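Local coordinates for uncharacterized protein (Bacteroides fragilis, PDB 3EUR) that is of unknown function but carries a C-terminal domain with a thioredoxin-like fold, at residues A113-D121 / K129-L140. Residues are numbered along the deposited sequence; the frame is centred on the assembly and turned at random.
Sequences AIPTLYLLD and KDATLQKVEQYL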
loop_
_atom_site.group_PDB
_atom_site.type_symbol
_atom_site.label_atom_id
_atom_site.label_comp_id
_atom_site.label_asym_id
_atom_site.label_seq_id
_atom_site.Cartn_x
_atom_site.Cartn_y
_atom_site.Cartn_z
ATOM N N ALA A 113 -11.809 -5.477 4.743
ATOM C CA ALA A 113 -12.330 -4.724 3.619
ATOM C C ALA A 113 -11.313 -4.357 2.574
ATOM O O ALA A 113 -11.436 -3.314 1.911
ATOM C CB ALA A 113 -12.980 -3.421 4.147
ATOM N N ILE A 114 -10.311 -5.163 2.387
ATOM C CA ILE A 114 -9.325 -5.002 1.265
ATOM C C ILE A 114 -10.075 -4.874 -0.046
ATOM O O ILE A 114 -11.077 -5.578 -0.240
ATOM C CB ILE A 114 -8.401 -6.250 1.119
ATOM C CG1 ILE A 114 -7.256 -6.149 2.107
ATOM C CG2 ILE A 114 -7.825 -6.401 -0.366
ATOM C CD1 ILE A 114 -7.406 -5.098 3.178
ATOM N N PRO A 115 -9.681 -3.989 -0.975
ATOM C CA PRO A 115 -8.474 -3.152 -0.899
ATOM C C PRO A 115 -8.629 -1.973 0.016
ATOM O O PRO A 115 -9.649 -1.404 0.125
ATOM C CB PRO A 115 -8.335 -2.644 -2.329
ATOM C CG PRO A 115 -9.685 -2.609 -2.827
ATOM C CD PRO A 115 -10.337 -3.799 -2.265
ATOM N N THR A 116 -7.527 -1.644 0.685
ATOM C CA THR A 116 -7.485 -0.544 1.638
ATOM C C THR A 116 -6.204 0.283 1.546
ATOM O O THR A 116 -5.101 -0.224 1.346
ATOM C CB THR A 116 -7.650 -1.050 3.086
ATOM O OG1 THR A 116 -8.550 -2.164 3.106
ATOM C CG2 THR A 116 -8.197 0.055 3.977
ATOM N N LEU A 117 -6.382 1.588 1.702
ATOM C CA LEU A 117 -5.303 2.566 1.665
ATOM C C LEU A 117 -5.030 3.182 3.009
ATOM O O LEU A 117 -5.945 3.537 3.741
ATOM C CB LEU A 117 -5.664 3.695 0.686
ATOM C CG LEU A 117 -5.866 3.318 -0.761
ATOM C CD1 LEU A 117 -6.362 4.545 -1.544
ATOM C CD2 LEU A 117 -4.588 2.789 -1.400
ATOM N N TYR A 118 -3.747 3.328 3.319
ATOM C CA TYR A 118 -3.274 4.174 4.414
ATOM C C TYR A 118 -2.315 5.199 3.842
ATOM O O TYR A 118 -1.459 4.842 3.051
ATOM C CB TYR A 118 -2.524 3.374 5.504
ATOM C CG TYR A 118 -3.351 2.449 6.318
ATOM C CD1 TYR A 118 -3.605 2.766 7.647
ATOM C CD2 TYR A 118 -3.913 1.326 5.791
ATOM C CE1 TYR A 118 -4.352 1.964 8.461
ATOM C CE2 TYR A 118 -4.732 0.472 6.614
ATOM C CZ TYR A 118 -4.950 0.855 7.936
ATOM O OH TYR A 118 -5.740 0.052 8.763
ATOM N N LEU A 119 -2.445 6.454 4.260
ATOM C CA LEU A 119 -1.476 7.480 3.913
ATOM C C LEU A 119 -0.632 7.743 5.138
ATOM O O LEU A 119 -1.165 8.026 6.216
ATOM C CB LEU A 119 -2.155 8.757 3.426
ATOM C CG LEU A 119 -1.195 9.851 2.927
ATOM C CD1 LEU A 119 -0.510 9.488 1.675
ATOM C CD2 LEU A 119 -1.941 11.200 2.805
ATOM N N LEU A 120 0.686 7.600 4.974
ATOM C CA LEU A 120 1.653 7.696 6.060
ATOM C C LEU A 120 2.659 8.815 5.782
ATOM O O LEU A 120 3.023 9.044 4.609
ATOM C CB LEU A 120 2.429 6.378 6.188
ATOM C CG LEU A 120 1.616 5.107 6.228
ATOM C CD1 LEU A 120 2.532 3.871 6.298
ATOM C CD2 LEU A 120 0.606 5.071 7.347
ATOM N N ASP A 121 3.098 9.516 6.817
ATOM C CA ASP A 121 4.121 10.527 6.662
ATOM C C ASP A 121 5.519 9.882 6.639
ATOM O O ASP A 121 5.663 8.665 6.588
ATOM C CB ASP A 121 3.974 11.657 7.709
ATOM C CG ASP A 121 4.505 11.318 9.084
ATOM O OD1 ASP A 121 5.030 10.186 9.317
ATOM O OD2 ASP A 121 4.417 12.222 9.928
ATOM N N LYS A 129 -6.258 6.658 7.759
ATOM C CA LYS A 129 -6.494 5.256 7.986
ATOM C C LYS A 129 -7.651 4.755 7.117
ATOM O O LYS A 129 -8.760 5.269 7.242
ATOM C CB LYS A 129 -6.809 5.001 9.478
ATOM C CG LYS A 129 -7.286 3.544 9.695
ATOM C CD LYS A 129 -7.458 3.190 11.155
ATOM C CE LYS A 129 -7.749 1.727 11.358
ATOM N NZ LYS A 129 -7.836 1.365 12.840
ATOM N N ASP A 130 -7.459 3.695 6.335
ATOM C CA ASP A 130 -8.507 3.101 5.555
ATOM C C ASP A 130 -9.318 4.156 4.781
ATOM O O ASP A 130 -10.511 4.267 4.908
ATOM C CB ASP A 130 -9.334 2.192 6.463
ATOM C CG ASP A 130 -10.375 1.511 5.708
ATOM O OD1 ASP A 130 -10.225 1.499 4.468
ATOM O OD2 ASP A 130 -11.346 0.989 6.335
ATOM N N ALA A 131 -8.616 4.925 4.000
ATOM C CA ALA A 131 -9.169 6.008 3.214
ATOM C C ALA A 131 -9.576 5.541 1.844
ATOM O O ALA A 131 -8.922 4.695 1.251
ATOM C CB ALA A 131 -8.126 7.139 3.124
ATOM N N THR A 132 -10.628 6.145 1.304
ATOM C CA THR A 132 -10.879 6.021 -0.087
ATOM C C THR A 132 -9.838 6.764 -0.918
ATOM O O THR A 132 -9.172 7.682 -0.419
ATOM C CB THR A 132 -12.263 6.594 -0.441
ATOM O OG1 THR A 132 -12.244 7.972 -0.154
ATOM C CG2 THR A 132 -13.407 5.877 0.329
ATOM N N LEU A 133 -9.718 6.412 -2.194
ATOM C CA LEU A 133 -8.836 7.146 -3.064
ATOM C C LEU A 133 -9.199 8.614 -3.085
ATOM O O LEU A 133 -8.325 9.500 -3.026
ATOM C CB LEU A 133 -8.852 6.550 -4.465
ATOM C CG LEU A 133 -7.850 7.197 -5.433
ATOM C CD1 LEU A 133 -6.439 7.255 -4.879
ATOM C CD2 LEU A 133 -7.855 6.404 -6.735
ATOM N N GLN A 134 -10.499 8.939 -3.159
ATOM C CA GLN A 134 -10.861 10.348 -3.210
ATOM C C GLN A 134 -10.500 11.114 -1.941
ATOM O O GLN A 134 -10.123 12.291 -1.993
ATOM C CB GLN A 134 -12.304 10.511 -3.641
ATOM C CG GLN A 134 -13.337 10.065 -2.690
ATOM C CD GLN A 134 -14.739 10.383 -3.236
ATOM O OE1 GLN A 134 -15.096 9.811 -4.184
ATOM N NE2 GLN A 134 -15.470 11.279 -2.610
ATOM N N LYS A 135 -10.551 10.453 -0.792
ATOM C CA LYS A 135 -10.120 11.109 0.438
ATOM C C LYS A 135 -8.594 11.376 0.430
ATOM O O LYS A 135 -8.145 12.399 0.871
ATOM C CB LYS A 135 -10.513 10.264 1.635
ATOM C CG LYS A 135 -10.085 10.752 2.949
ATOM C CD LYS A 135 -10.708 12.065 3.299
ATOM C CE LYS A 135 -10.464 12.413 4.781
ATOM N NZ LYS A 135 -10.623 13.898 4.996
ATOM N N VAL A 136 -7.817 10.427 -0.092
ATOM C CA VAL A 136 -6.377 10.651 -0.228
ATOM C C VAL A 136 -6.128 11.853 -1.149
ATOM O O VAL A 136 -5.312 12.723 -0.823
ATOM C CB VAL A 136 -5.659 9.390 -0.752
ATOM C CG1 VAL A 136 -4.182 9.667 -1.056
ATOM C CG2 VAL A 136 -5.799 8.227 0.246
ATOM N N GLU A 137 -6.849 11.930 -2.265
ATOM C CA GLU A 137 -6.659 13.040 -3.198
ATOM C C GLU A 137 -7.000 14.361 -2.531
ATOM O O GLU A 137 -6.313 15.360 -2.692
ATOM C CB GLU A 137 -7.514 12.847 -4.458
ATOM C CG GLU A 137 -7.137 11.654 -5.301
ATOM C CD GLU A 137 -8.148 11.445 -6.403
ATOM O OE1 GLU A 137 -9.337 11.167 -6.071
ATOM O OE2 GLU A 137 -7.777 11.534 -7.599
ATOM N N GLN A 138 -8.122 14.389 -1.799
ATOM C CA GLN A 138 -8.518 15.602 -1.115
ATOM C C GLN A 138 -7.476 16.058 -0.099
ATOM O O GLN A 138 -7.146 17.240 -0.017
ATOM C CB GLN A 138 -9.878 15.400 -0.453
ATOM C CG GLN A 138 -10.502 16.682 -0.014
ATOM C CD GLN A 138 -11.693 16.477 0.886
ATOM O OE1 GLN A 138 -12.495 15.545 0.693
ATOM N NE2 GLN A 138 -11.820 17.357 1.900
ATOM N N TYR A 139 -6.957 15.114 0.668
ATOM C CA TYR A 139 -5.948 15.435 1.684
ATOM C C TYR A 139 -4.714 16.039 1.037
ATOM O O TYR A 139 -4.176 17.043 1.481
ATOM C CB TYR A 139 -5.608 14.148 2.419
ATOM C CG TYR A 139 -4.649 14.358 3.557
ATOM C CD1 TYR A 139 -5.105 14.524 4.845
ATOM C CD2 TYR A 139 -3.290 14.407 3.359
ATOM C CE1 TYR A 139 -4.247 14.728 5.911
ATOM C CE2 TYR A 139 -2.415 14.624 4.419
ATOM C CZ TYR A 139 -2.905 14.786 5.685
ATOM O OH TYR A 139 -2.076 14.997 6.769
ATOM N N LEU A 140 -4.242 15.393 -0.035
ATOM C CA LEU A 140 -3.017 15.839 -0.675
ATOM C C LEU A 140 -3.180 17.157 -1.440
ATOM O O LEU A 140 -2.225 17.915 -1.586
ATOM C CB LEU A 140 -2.487 14.774 -1.637
ATOM C CG LEU A 140 -1.966 13.485 -0.988
ATOM C CD1 LEU A 140 -1.736 12.450 -2.084
ATOM C CD2 LEU A 140 -0.732 13.799 -0.091
HETATM O O HOH W 1 -11.025 -0.598 3.164
HETATM O O HOH W 2 -9.176 2.233 2.017
#
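Leu-119 and Leu-117 form two bumps on strand 116-120, and the helix that starts at Leu-133 receives both. With chi1 at -175°, Leu-119 turns CG opposite its own backbone N, which carries CD2 to the Tyr-139 ring, 3.5 Å from Tyr-139 CD2, in a notch closed by Leu-140, whose CD2 lies 4.1 Å from Leu-119 CD2. A turn nearer the helix start, Leu-133 and Val-136 flank Leu-117 CD1, which lies 4.3 Å from Leu-133 CD1 and 4.1 Å from Val-136 CG2. Strand and helix axes approach to 9.4 Å and run within 17° of parallel, so successive leucines of one face meet successive turns.

Across the hairpin, Ala-131 N donates to Leu-117 O at 3.0 Å, at an N-H...O angle of 154°. Beside it, water 2 accepts from Leu-117 N and donates to Asp-130 OD1 and Ala-131 O, and so links the two strands. The Tyr-118 ring lies alongside the extended Lys-129 chain, with Tyr-118 CE1 3.6 Å from Lys-129 CG, while Asp-130 N sits 4.0 Å above the ring centre.

Thr-132 OG1 caps the helix by accepting from Lys-135 N. The contact thus joins the C-terminal hairpin and helix of a thioredoxin-like fold: strand 116-120 lies between strands 33-38 and 126-131, Met-49 of helix 44-55 touches Leu-117, and helix 57-64 packs on Val-136 and Leu-140.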